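Local coordinates for transcriptional regulator, putative, Mar family (Thermotoga maritima, PDB 2ETH), which probably binds DNA as a dimeric MarR-family winged helix-turn-helix transcription factor, its target genes and any regulating ligand being unspecified, at residues D41-E46 / S81-L87. Sequence-based numbering, arbitrary orientation.
Sequences DMKTTE and SLEKRGL
In the winged helix-turn-helix domain of this MarR-type regulator, the start of helix 44-56, with Lys43 at the N-cap position, faces the C-terminal end of helix 72-84, probably the DNA-recognition helix, as in other MarR proteins. Met42 (selenomethionine) and Lys43 are extended (psi 149° and 159°) before the chain turns helical at Thr44. Backbones come nearest at Glu46 and Leu82, CA to CA 6.6 Å; 323 Å² is buried. Ser81 points toward Glu46 (chi1 -90°, chi2 t) and its OG donates a hydrogen bond to Glu46 OE2 (2.8 Å). Leu82 (m, t) brings CD1 to 3.6 Å from Glu46 O, its CD2 4.4 Å from Met42 SE. Arg85 (m, t, chi3 109°, chi4 87°) reaches across: NH1 forms a salt bridge with Glu46 OE1 (2.6 Å), NH2 another with Asp41 OD2 (2.9 Å, weak as a hydrogen bond), and Met42 CA lies over one guanidinium face. Gly86 (phi 82°) closes the helix in a Schellman motif, Gly86 N bonding to Glu83 O (3.0 Å) and Leu87 N to Leu82 O (3.2 Å). The turn delivers Leu87 (m, t), CD1 4.1 Å from Met42 SE; Leu87 also packs on Phe50 and Ile111, Leu82 on Phe50. Asp41 OD1 pairs with Lys43 of the second subunit. One arginine thus links two carboxylates beside a small apolar patch, tying the probable recognition helix by charge to a segment at the dimer interface.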
loop_
_atom_site.group_PDB
_atom_site.type_symbol
_atom_site.label_atom_id
_atom_site.label_comp_id
_atom_site.label_asym_id
_atom_site.label_seq_id
_atom_site.Cartn_x
_atom_site.Cartn_y
_atom_site.Cartn_z
ATOM N N ASP A 41 -4.952 6.516 -9.918
ATOM C CA ASP A 41 -5.516 7.828 -9.701
ATOM C C ASP A 41 -6.284 8.022 -8.367
ATOM O O ASP A 41 -6.590 9.145 -8.003
ATOM C CB ASP A 41 -6.459 8.111 -10.857
ATOM C CG ASP A 41 -6.978 9.518 -10.843
ATOM O OD1 ASP A 41 -6.169 10.441 -10.662
ATOM O OD2 ASP A 41 -8.200 9.698 -11.008
HETATM N N MSE A 42 -6.575 6.933 -7.644
HETATM C CA MSE A 42 -7.254 7.005 -6.343
HETATM C C MSE A 42 -6.304 7.409 -5.241
HETATM O O MSE A 42 -5.129 7.053 -5.289
HETATM C CB MSE A 42 -7.833 5.644 -5.944
HETATM C CG MSE A 42 -9.005 5.195 -6.757
HETATM SE SE MSE A 42 -9.726 3.584 -6.052
HETATM C CE MSE A 42 -9.440 2.363 -7.533
ATOM N N LYS A 43 -6.837 8.100 -4.228
ATOM C CA LYS A 43 -6.095 8.362 -3.001
ATOM C C LYS A 43 -5.999 7.102 -2.177
ATOM O O LYS A 43 -6.802 6.153 -2.313
ATOM C CB LYS A 43 -6.725 9.471 -2.158
ATOM C CG LYS A 43 -6.856 10.841 -2.878
ATOM C CD LYS A 43 -7.730 11.799 -2.063
ATOM C CE LYS A 43 -8.388 12.892 -2.903
ATOM N NZ LYS A 43 -7.652 14.198 -2.902
ATOM N N THR A 44 -5.006 7.100 -1.300
ATOM C CA THR A 44 -4.686 5.939 -0.493
ATOM C C THR A 44 -5.903 5.465 0.331
ATOM O O THR A 44 -6.246 4.289 0.292
ATOM C CB THR A 44 -3.436 6.226 0.412
ATOM O OG1 THR A 44 -3.713 7.317 1.299
ATOM C CG2 THR A 44 -2.206 6.598 -0.444
ATOM N N THR A 45 -6.595 6.366 1.028
ATOM C CA THR A 45 -7.684 5.928 1.911
ATOM C C THR A 45 -8.965 5.606 1.117
ATOM O O THR A 45 -9.768 4.786 1.542
ATOM C CB THR A 45 -7.940 6.891 3.089
ATOM O OG1 THR A 45 -8.360 8.143 2.589
ATOM C CG2 THR A 45 -6.644 7.129 3.936
ATOM N N GLU A 46 -9.120 6.204 -0.060
ATOM C CA GLU A 46 -10.180 5.799 -0.999
ATOM C C GLU A 46 -10.034 4.351 -1.385
ATOM O O GLU A 46 -11.020 3.606 -1.436
ATOM C CB GLU A 46 -10.106 6.616 -2.311
ATOM C CG GLU A 46 -10.890 7.898 -2.382
ATOM C CD GLU A 46 -10.460 8.751 -3.578
ATOM O OE1 GLU A 46 -10.141 8.156 -4.644
ATOM O OE2 GLU A 46 -10.421 10.016 -3.453
ATOM N N SER A 81 -16.411 10.477 -2.596
ATOM C CA SER A 81 -15.430 10.481 -3.672
ATOM C C SER A 81 -15.454 9.201 -4.504
ATOM O O SER A 81 -15.388 9.235 -5.701
ATOM C CB SER A 81 -14.038 10.742 -3.154
ATOM O OG SER A 81 -13.171 9.989 -3.957
ATOM N N LEU A 82 -15.559 8.069 -3.841
ATOM C CA LEU A 82 -15.706 6.777 -4.513
ATOM C C LEU A 82 -16.967 6.752 -5.338
ATOM O O LEU A 82 -17.037 6.174 -6.404
ATOM C CB LEU A 82 -15.749 5.643 -3.476
ATOM C CG LEU A 82 -14.400 5.289 -2.859
ATOM C CD1 LEU A 82 -14.582 4.260 -1.748
ATOM C CD2 LEU A 82 -13.417 4.762 -4.000
ATOM N N GLU A 83 -17.971 7.413 -4.829
ATOM C CA GLU A 83 -19.245 7.516 -5.550
ATOM C C GLU A 83 -19.166 8.344 -6.808
ATOM O O GLU A 83 -19.770 7.981 -7.797
ATOM C CB GLU A 83 -20.304 8.043 -4.617
ATOM C CG GLU A 83 -21.704 7.915 -5.110
ATOM C CD GLU A 83 -22.705 7.945 -3.943
ATOM O OE1 GLU A 83 -22.206 8.013 -2.766
ATOM O OE2 GLU A 83 -23.956 7.864 -4.207
ATOM N N LYS A 84 -18.382 9.413 -6.804
ATOM C CA LYS A 84 -18.284 10.203 -8.009
ATOM C C LYS A 84 -17.344 9.638 -9.036
ATOM O O LYS A 84 -17.496 9.986 -10.200
ATOM C CB LYS A 84 -18.110 11.707 -7.764
ATOM C CG LYS A 84 -16.902 12.211 -7.024
ATOM C CD LYS A 84 -17.194 13.668 -6.521
ATOM N N ARG A 85 -16.457 8.699 -8.659
ATOM C CA ARG A 85 -15.725 7.892 -9.651
ATOM C C ARG A 85 -16.590 6.723 -10.161
ATOM O O ARG A 85 -16.174 5.982 -11.048
ATOM C CB ARG A 85 -14.413 7.309 -9.118
ATOM C CG ARG A 85 -13.606 8.183 -8.230
ATOM C CD ARG A 85 -12.414 7.426 -7.617
ATOM N NE ARG A 85 -11.177 7.911 -8.222
ATOM C CZ ARG A 85 -10.467 8.955 -7.792
ATOM N NH1 ARG A 85 -10.828 9.644 -6.725
ATOM N NH2 ARG A 85 -9.376 9.310 -8.438
ATOM N N GLY A 86 -17.779 6.548 -9.590
ATOM C CA GLY A 86 -18.739 5.579 -10.122
ATOM C C GLY A 86 -18.486 4.151 -9.685
ATOM O O GLY A 86 -18.975 3.209 -10.324
ATOM N N LEU A 87 -17.762 4.004 -8.582
ATOM C CA LEU A 87 -17.323 2.692 -8.078
ATOM C C LEU A 87 -18.242 2.088 -7.005
ATOM O O LEU A 87 -18.318 0.884 -6.887
ATOM C CB LEU A 87 -15.883 2.772 -7.519
ATOM C CG LEU A 87 -14.770 3.217 -8.503
ATOM C CD1 LEU A 87 -13.476 3.372 -7.731
ATOM C CD2 LEU A 87 -14.599 2.212 -9.661
#